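Local coordinates for protein S12 family peptidase (PDB 3WWX) that probably hydrolyses amide bonds with selectivity for D-configured substrates, as a serine-peptidase relative of the beta-lactamases, at residues 12-17 and 25-30; 272-275 and 280-283; 290-295 and 336-341; 313-318 and 340-345. All coordinates share one frame; numbering follows the deposited sequence.

Contact 1 of 4, residues 12-17 and 25-30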
# COMPACT_ATOMS: atom_id res chain seq x y z
N GLN A 12 6.68 20.76 -11.41
CA GLN A 12 5.68 21.01 -12.44
C GLN A 12 4.55 19.98 -12.37
O GLN A 12 3.38 20.31 -12.56
CB GLN A 12 6.38 20.94 -13.80
CG GLN A 12 5.75 21.70 -14.93
CD GLN A 12 6.73 21.81 -16.10
OE1 GLN A 12 7.89 22.17 -15.91
NE2 GLN A 12 6.27 21.47 -17.30
N ALA A 13 4.90 18.72 -12.09
CA ALA A 13 3.91 17.65 -12.04
C ALA A 13 3.00 17.80 -10.82
O ALA A 13 1.82 17.47 -10.88
CB ALA A 13 4.61 16.29 -12.04
N LEU A 14 3.54 18.30 -9.73
CA LEU A 14 2.71 18.63 -8.57
C LEU A 14 1.73 19.74 -8.93
O LEU A 14 0.54 19.69 -8.57
CB LEU A 14 3.55 19.06 -7.38
CG LEU A 14 4.52 18.03 -6.80
CD1 LEU A 14 5.29 18.60 -5.64
CD2 LEU A 14 3.77 16.76 -6.37
N GLU A 15 2.23 20.77 -9.61
CA GLU A 15 1.36 21.86 -10.05
C GLU A 15 0.26 21.36 -11.00
O GLU A 15 -0.89 21.81 -10.91
CB GLU A 15 2.18 22.96 -10.72
CG GLU A 15 3.23 23.59 -9.85
CD GLU A 15 2.69 24.44 -8.73
OE1 GLU A 15 1.46 24.63 -8.66
OE2 GLU A 15 3.51 24.92 -7.91
N ALA A 16 0.58 20.43 -11.88
CA ALA A 16 -0.44 19.85 -12.75
C ALA A 16 -1.54 19.12 -11.98
O ALA A 16 -2.72 19.18 -12.34
CB ALA A 16 0.18 18.93 -13.77
N ALA A 17 -1.16 18.41 -10.92
CA ALA A 17 -2.14 17.72 -10.09
C ALA A 17 -3.10 18.72 -9.46
O ALA A 17 -4.31 18.50 -9.43
CB ALA A 17 -1.41 16.92 -9.02
N ALA A 25 -0.75 19.07 -3.01
CA ALA A 25 0.13 17.99 -3.44
C ALA A 25 1.49 18.16 -2.81
O ALA A 25 2.01 19.27 -2.69
CB ALA A 25 0.25 18.01 -4.96
N VAL A 26 2.09 17.06 -2.38
CA VAL A 26 3.44 17.07 -1.82
C VAL A 26 4.24 15.90 -2.36
O VAL A 26 3.69 14.82 -2.60
CB VAL A 26 3.41 16.99 -0.26
CG1 VAL A 26 2.60 15.79 0.23
CG2 VAL A 26 4.81 16.97 0.33
N ALA A 27 5.54 16.12 -2.57
CA ALA A 27 6.46 15.03 -2.88
C ALA A 27 7.82 15.36 -2.34
O ALA A 27 8.16 16.53 -2.11
CB ALA A 27 6.53 14.77 -4.39
N GLN A 28 8.58 14.31 -2.06
CA GLN A 28 10.00 14.43 -1.79
C GLN A 28 10.72 13.42 -2.65
O GLN A 28 10.17 12.38 -3.00
CB GLN A 28 10.32 14.18 -0.33
CG GLN A 28 9.78 15.24 0.62
CD GLN A 28 10.10 14.93 2.07
OE1 GLN A 28 11.08 14.23 2.37
NE2 GLN A 28 9.29 15.44 3.00
N ALA A 29 11.98 13.72 -2.96
CA ALA A 29 12.78 12.84 -3.80
C ALA A 29 14.23 12.95 -3.41
O ALA A 29 14.65 13.92 -2.80
CB ALA A 29 12.60 13.20 -5.27
N ARG A 30 14.99 11.93 -3.75
CA ARG A 30 16.42 11.92 -3.47
C ARG A 30 17.08 11.11 -4.57
O ARG A 30 16.96 9.89 -4.62
CB ARG A 30 16.70 11.36 -2.07
CG ARG A 30 18.15 11.41 -1.65
CD ARG A 30 18.23 11.04 -0.17
NE ARG A 30 19.58 11.11 0.34
CZ ARG A 30 20.21 10.12 0.98
NH1 ARG A 30 19.60 8.97 1.21
NH2 ARG A 30 21.45 10.31 1.40
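Helix segment 12-17 and strand segment 25-30 run nearly antiparallel, their short axes 159° apart and 8.2 Å from each other at closest approach, and the backbones come nearest where the CA atoms of Leu14 and Ala25 lie 5.8 Å apart. Leu14 carries the contact. Its CG stands beside the backbone N and anti to the carbonyl carbon (chi1 -63°), which sends both methyls onto the strand. CD2 settles between two alanine methyls on the same face of the strand, 4.0 Å from Ala25 CB and 3.9 Å from Ala27 CB, and also comes near the carbonyl carbon of Val26 between them. The other methyl, CD1, reaches the backbone at Ala27 N, 4.0 Å away. Helix 8-19 and strand 24-31 follow each other in the chain, so this is a local return: the chain leaves the N-terminal helix of the beta-lactamase-like domain and comes back antiparallel alongside it as the first strand of the large sheet. Alternation along the strand decides who takes part, since Ala25 and Ala27 point their CB atoms at the helix while Val26 points away. Ala25 CB also lies 4.0 Å from Leu14 O, so the small methyl meets helix backbone as well as side chain. Leu14 further touches Ala40 of the edge strand 36-41, and Ala17 and Ala25 both pack on Phe326 of strand 320-326, on the strand's other flank.

Contact 2 of 4, residues 272-275 and 280-283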
# COMPACT_ATOMS: atom_id res chain seq x y z
N VAL A 272 4.83 -11.23 -11.05
CA VAL A 272 3.81 -11.76 -11.94
C VAL A 272 3.42 -10.65 -12.90
O VAL A 272 3.26 -9.50 -12.50
CB VAL A 272 2.55 -12.19 -11.12
CG1 VAL A 272 1.45 -12.71 -12.02
CG2 VAL A 272 2.94 -13.23 -10.09
N GLN A 273 3.26 -10.97 -14.18
CA GLN A 273 2.75 -9.98 -15.12
C GLN A 273 1.27 -9.81 -14.86
O GLN A 273 0.52 -10.79 -14.86
CB GLN A 273 3.00 -10.40 -16.58
CG GLN A 273 4.28 -9.84 -17.17
CD GLN A 273 4.49 -10.23 -18.62
OE1 GLN A 273 3.92 -11.22 -19.10
NE2 GLN A 273 5.31 -9.47 -19.33
N ILE A 274 0.83 -8.58 -14.64
CA ILE A 274 -0.54 -8.35 -14.20
C ILE A 274 -1.46 -7.91 -15.33
O ILE A 274 -2.68 -7.92 -15.18
CB ILE A 274 -0.59 -7.33 -13.05
CG1 ILE A 274 -0.20 -5.94 -13.52
CG2 ILE A 274 0.29 -7.83 -11.92
CD1 ILE A 274 -0.25 -4.88 -12.43
N SER A 275 -0.87 -7.52 -16.46
CA SER A 275 -1.66 -7.11 -17.61
C SER A 275 -0.97 -7.38 -18.94
O SER A 275 0.17 -6.95 -19.14
CB SER A 275 -1.99 -5.62 -17.54
OG SER A 275 -2.45 -5.16 -18.80
N ASN A 280 5.70 -4.75 -18.97
CA ASN A 280 6.79 -4.40 -18.07
C ASN A 280 6.32 -4.07 -16.66
O ASN A 280 7.15 -3.73 -15.81
CB ASN A 280 7.59 -3.22 -18.61
CG ASN A 280 8.31 -3.55 -19.90
OD1 ASN A 280 8.86 -4.64 -20.05
ND2 ASN A 280 8.29 -2.62 -20.84
N VAL A 281 5.02 -4.13 -16.42
CA VAL A 281 4.49 -3.92 -15.08
C VAL A 281 4.37 -5.29 -14.43
O VAL A 281 3.78 -6.21 -15.02
CB VAL A 281 3.12 -3.21 -15.09
CG1 VAL A 281 2.57 -3.05 -13.66
CG2 VAL A 281 3.24 -1.87 -15.75
N GLY A 282 4.96 -5.44 -13.25
CA GLY A 282 4.92 -6.71 -12.56
C GLY A 282 4.57 -6.50 -11.10
O GLY A 282 4.84 -5.42 -10.54
N TYR A 283 3.94 -7.51 -10.50
CA TYR A 283 3.64 -7.46 -9.06
C TYR A 283 4.33 -8.62 -8.38
O TYR A 283 4.12 -9.79 -8.76
CB TYR A 283 2.13 -7.48 -8.82
CG TYR A 283 1.75 -6.99 -7.44
CD1 TYR A 283 1.87 -7.81 -6.34
CD2 TYR A 283 1.28 -5.69 -7.24
CE1 TYR A 283 1.56 -7.36 -5.06
CE2 TYR A 283 0.95 -5.23 -5.97
CZ TYR A 283 1.08 -6.07 -4.89
OH TYR A 283 0.73 -5.60 -3.64
O HOH W 1 1.85 -6.66 -16.72
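Val272 and Tyr283 form an antiparallel hydrogen-bonded pair, each using both its N-H and its carbonyl. Val272 N gives a nearly straight bond to Tyr283 O (2.8 Å, 169° at the hydrogen), although the donor stands 43° above the carbonyl plane. The return bond, from Tyr283 N to Val272 O, is 2.9 Å long and lies in the carbonyl plane. Val272 O is approached a second time by the CA of Gly282, 3.2 Å away, in a CA-H...O contact. Nearer the turn, where direct backbone bonds give out, a water spans Ser275 N and Val281 O: it accepts from Ser275 N at 2.9 Å and lies 2.6 Å from Val281 O, to which it probably donates.

The packing centres on Ile274. Its two branches divide the work: CG2 rests on Tyr283 CB at 3.6 Å, whereas CD1, at the end of the longer branch, meets Val281 CG1 at 3.6 Å. With CG1 held between the backbone N and the carbonyl carbon (chi1 68°), that longer branch is directed to Val281, and the two side chains cross obliquely.

The segments form a beta hairpin at the end of the large antiparallel sheet, with 272-273 its outermost strand on this side. Strand 282-283 is bonded on its other flank to strand 288-291, through Gly282 and Lys289. Val272 and Ile274 lean on Trp156, while the Tyr283 ring meets His104 edge to face and its OH is hydrogen-bonded to His301 of strand 297-305.

Contact 3 of 4, residues 290-295 and 336-341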
# COMPACT_ATOMS: atom_id res chain seq x y z
N ASP A 290 7.82 -1.33 -12.54
CA ASP A 290 7.33 -0.72 -13.77
C ASP A 290 8.55 -0.22 -14.50
O ASP A 290 9.51 0.20 -13.87
CB ASP A 290 6.38 0.43 -13.45
CG ASP A 290 5.61 0.94 -14.66
OD1 ASP A 290 5.70 0.34 -15.75
OD2 ASP A 290 4.90 1.96 -14.49
N LYS A 291 8.54 -0.29 -15.82
CA LYS A 291 9.58 0.36 -16.60
C LYS A 291 9.01 1.61 -17.24
O LYS A 291 8.04 1.54 -17.99
CB LYS A 291 10.12 -0.56 -17.68
CG LYS A 291 11.28 0.10 -18.40
CD LYS A 291 12.39 -0.87 -18.72
CE LYS A 291 11.94 -1.93 -19.68
NZ LYS A 291 11.21 -1.34 -20.82
N LEU A 292 9.63 2.74 -16.95
CA LEU A 292 9.12 4.04 -17.37
C LEU A 292 9.54 4.36 -18.81
O LEU A 292 10.26 3.60 -19.44
CB LEU A 292 9.58 5.11 -16.40
CG LEU A 292 9.23 4.82 -14.93
CD1 LEU A 292 9.85 5.88 -14.06
CD2 LEU A 292 7.72 4.75 -14.71
N SER A 293 9.05 5.48 -19.32
CA SER A 293 9.17 5.78 -20.74
C SER A 293 10.63 5.80 -21.16
O SER A 293 10.96 5.34 -22.26
CB SER A 293 8.50 7.12 -21.07
OG SER A 293 9.17 8.20 -20.46
N CYS A 294 11.48 6.33 -20.28
CA CYS A 294 12.91 6.49 -20.55
C CYS A 294 13.71 5.25 -20.20
O CYS A 294 14.94 5.27 -20.28
CB CYS A 294 13.47 7.68 -19.77
SG CYS A 294 13.50 7.47 -17.97
N GLY A 295 13.04 4.16 -19.84
CA GLY A 295 13.70 2.88 -19.61
C GLY A 295 14.13 2.63 -18.17
O GLY A 295 14.55 1.53 -17.82
N LYS A 336 2.25 10.84 -13.70
CA LYS A 336 2.95 12.01 -14.22
C LYS A 336 4.08 12.45 -13.27
O LYS A 336 5.12 12.92 -13.71
CB LYS A 336 1.99 13.17 -14.45
CG LYS A 336 1.10 13.03 -15.66
CD LYS A 336 0.38 14.36 -15.95
CE LYS A 336 -0.55 14.25 -17.13
NZ LYS A 336 -1.55 13.16 -16.95
N VAL A 337 3.87 12.33 -11.96
CA VAL A 337 4.89 12.72 -11.00
C VAL A 337 6.08 11.76 -11.08
O VAL A 337 7.23 12.18 -11.03
CB VAL A 337 4.31 12.76 -9.56
CG1 VAL A 337 5.39 13.16 -8.57
CG2 VAL A 337 3.13 13.76 -9.48
N ILE A 338 5.78 10.48 -11.20
CA ILE A 338 6.80 9.43 -11.31
C ILE A 338 7.62 9.62 -12.58
O ILE A 338 8.86 9.59 -12.54
CB ILE A 338 6.17 8.04 -11.24
CG1 ILE A 338 5.55 7.79 -9.85
CG2 ILE A 338 7.20 6.96 -11.53
CD1 ILE A 338 4.58 6.61 -9.80
N GLU A 339 6.95 9.84 -13.70
CA GLU A 339 7.64 10.07 -14.96
C GLU A 339 8.48 11.34 -14.91
O GLU A 339 9.60 11.37 -15.43
CB GLU A 339 6.64 10.13 -16.12
CG GLU A 339 6.22 8.79 -16.63
CD GLU A 339 7.19 8.18 -17.62
OE1 GLU A 339 8.02 8.92 -18.18
OE2 GLU A 339 7.07 6.97 -17.86
N ALA A 340 7.97 12.40 -14.29
CA ALA A 340 8.72 13.64 -14.21
C ALA A 340 10.02 13.43 -13.43
O ALA A 340 11.11 13.84 -13.84
CB ALA A 340 7.89 14.71 -13.56
N GLU A 341 9.90 12.74 -12.30
CA GLU A 341 11.05 12.56 -11.44
C GLU A 341 12.09 11.63 -12.05
O GLU A 341 13.29 11.96 -12.04
CB GLU A 341 10.61 12.01 -10.08
CG GLU A 341 11.75 11.72 -9.10
CD GLU A 341 12.61 12.93 -8.77
OE1 GLU A 341 13.81 12.76 -8.49
OE2 GLU A 341 12.08 14.07 -8.74
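Glu339 reaches from its helix to Ser293 with a bent chain that can be followed atom by atom. From CB, which does not itself face the other segment, CG stands beside the backbone N, and a second bend (chi2 -83°) swings the carboxylate over to the turn. There CD lies 3.5 Å from Ser293 OG, and the two oxygens divide the serine between them. OE2 accepts the backbone N-H of Ser293 at 2.9 Å on its syn lone pair, the N-H...O angle being 156°. OE1 accepts from Ser293 OG at 2.7 Å, also on the syn side, with the donor 16° out of the carboxylate plane. This two-pronged grip fixes the rotation of the carboxylate, and OE1 takes a further bond from Thr345 OG1. OE2 also rests against Leu292 CB at 3.4 Å.

Next to the carboxylate, the contact turns apolar: Leu292 CD1 and CD2 meet Ile338 CG2, the nearer at 3.8 Å from CD1, the two side chains crossing at about a right angle.

The gripped serine belongs to a type I turn, Leu292 to Gly295, closed by Gly295 N bonding to Leu292 O. The turn links strand 288-291 to strand 297-305, and Cys294 within it is disulfide-bonded to Cys343 at the end of helix 334-343. On other sides that helix packs Val337 and Ala340 against helix 8-19, and Ile338 against Leu322 of strand 320-326.

Contact 4 of 4, residues 313-318 and 340-345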
# COMPACT_ATOMS: atom_id res chain seq x y z
N GLN A 313 8.34 5.21 -4.87
CA GLN A 313 9.09 4.48 -5.90
C GLN A 313 10.58 4.64 -5.69
O GLN A 313 11.03 5.68 -5.22
CB GLN A 313 8.74 5.03 -7.28
CG GLN A 313 7.26 4.83 -7.69
CD GLN A 313 6.86 3.38 -7.91
OE1 GLN A 313 7.70 2.52 -8.21
NE2 GLN A 313 5.57 3.10 -7.81
N VAL A 314 11.32 3.59 -6.03
CA VAL A 314 12.77 3.66 -5.99
C VAL A 314 13.36 2.86 -7.15
O VAL A 314 12.76 1.91 -7.63
CB VAL A 314 13.29 3.15 -4.65
CG1 VAL A 314 13.07 1.65 -4.45
CG2 VAL A 314 14.72 3.54 -4.45
N THR A 315 14.56 3.24 -7.60
CA THR A 315 15.27 2.39 -8.55
C THR A 315 15.71 1.10 -7.86
O THR A 315 15.70 1.00 -6.64
CB THR A 315 16.46 3.15 -9.17
OG1 THR A 315 17.21 3.74 -8.10
CG2 THR A 315 15.95 4.26 -10.08
N ARG A 316 16.09 0.09 -8.63
CA ARG A 316 16.32 -1.24 -8.08
C ARG A 316 17.44 -1.30 -7.05
O ARG A 316 17.39 -2.11 -6.12
CB ARG A 316 16.61 -2.23 -9.21
CG ARG A 316 16.93 -3.65 -8.77
CD ARG A 316 15.81 -4.28 -7.98
NE ARG A 316 16.17 -5.63 -7.53
CZ ARG A 316 16.86 -5.89 -6.42
NH1 ARG A 316 17.26 -4.90 -5.64
NH2 ARG A 316 17.16 -7.14 -6.10
N ASP A 317 18.46 -0.46 -7.21
CA ASP A 317 19.54 -0.45 -6.24
C ASP A 317 19.25 0.47 -5.07
O ASP A 317 20.10 0.64 -4.19
CB ASP A 317 20.89 -0.11 -6.89
CG ASP A 317 20.97 1.31 -7.41
OD1 ASP A 317 20.02 2.10 -7.29
OD2 ASP A 317 22.05 1.65 -7.95
N GLY A 318 18.04 1.06 -5.02
CA GLY A 318 17.68 1.93 -3.93
C GLY A 318 18.32 3.31 -3.93
O GLY A 318 18.24 4.05 -2.94
N ALA A 340 7.97 12.40 -14.29
CA ALA A 340 8.72 13.64 -14.21
C ALA A 340 10.02 13.43 -13.43
O ALA A 340 11.11 13.84 -13.84
CB ALA A 340 7.89 14.71 -13.56
N GLU A 341 9.90 12.74 -12.30
CA GLU A 341 11.05 12.56 -11.44
C GLU A 341 12.09 11.63 -12.05
O GLU A 341 13.29 11.96 -12.04
CB GLU A 341 10.61 12.01 -10.08
CG GLU A 341 11.75 11.72 -9.10
CD GLU A 341 12.61 12.93 -8.77
OE1 GLU A 341 13.81 12.76 -8.49
OE2 GLU A 341 12.08 14.07 -8.74
N PHE A 342 11.68 10.48 -12.56
CA PHE A 342 12.65 9.48 -13.00
C PHE A 342 13.08 9.64 -14.46
O PHE A 342 14.14 9.16 -14.83
CB PHE A 342 12.12 8.07 -12.75
CG PHE A 342 12.05 7.72 -11.29
CD1 PHE A 342 13.17 7.29 -10.61
CD2 PHE A 342 10.87 7.87 -10.60
CE1 PHE A 342 13.10 6.99 -9.26
CE2 PHE A 342 10.80 7.60 -9.25
CZ PHE A 342 11.91 7.15 -8.58
N CYS A 343 12.27 10.33 -15.26
CA CYS A 343 12.57 10.52 -16.69
C CYS A 343 12.64 11.97 -17.13
O CYS A 343 13.01 12.24 -18.28
CB CYS A 343 11.55 9.77 -17.55
SG CYS A 343 11.60 7.99 -17.33
N GLY A 344 12.32 12.90 -16.23
CA GLY A 344 12.32 14.32 -16.56
C GLY A 344 11.20 14.71 -17.50
O GLY A 344 11.25 15.76 -18.13
N THR A 345 10.17 13.86 -17.59
CA THR A 345 9.05 14.07 -18.50
C THR A 345 8.22 15.28 -18.07
O THR A 345 7.72 15.35 -16.95
CB THR A 345 8.14 12.82 -18.55
OG1 THR A 345 8.91 11.66 -18.86
CG2 THR A 345 7.04 12.99 -19.59
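Phe342 points the far end of its ring at strand 308-315, between Gln313 and Thr315. Ring atom CE2 touches Gln313 CB at 3.8 Å, and CZ comes 3.8 Å from Gln313 O, which sits at the ring edge near its plane. Toward CE1 the ring is met obliquely by Thr315 CG2, 4.0 Å away. Val314 between them directs its CB away from the helix, as strand alternation requires.

With CG turned opposite the carbonyl carbon (chi1 -69°), the ring extends from the last turn of helix 334-343 to the sheet. This C-terminal helix packs across one face of the antiparallel sheet of the beta-lactamase-like fold, and the contact joins its end to the strand that leads into the 315-318 turn. That type I turn is closed by Gly318 N bonding to Thr315 O at 2.8 Å, while Thr315 OG1 is held by His320 N.

In the next shell, Val298 and Leu322 from the two flanking strands also touch the phenylalanine, and the His320 ring meets it with planes at about 40°. Glu341 OE1 is hydrogen-bonded to His320 NE2, which helps place that ring, and Glu341 CG stands 4.2 Å above one face of Phe342, displaced toward the rim.

How the contacts relate
All four contacts reach the same antiparallel sheet, but at different places. Contacts 1 and 4 are buried: contact 1 is apolar in its side-chain packing, whereas in contact 4 an aromatic ring meets the aliphatic parts of two polar residues and a carbonyl oxygen. Contacts 2 and 3, partly buried and nearer the surface, add hydrogen bonds, between backbones in contact 2 and from a turn to a carboxylate in contact 3. Contacts 3 and 4 share helix 334-343, with centres about 6 Å apart, and Leu292 packs on Phe342 between them. Contact 1 adjoins that helix through Ala13. Contact 2 lies toward the opposite edge of the sheet, about 26 Å centre to centre from contact 1, and meets contact 3 where Val281 touches Asp290.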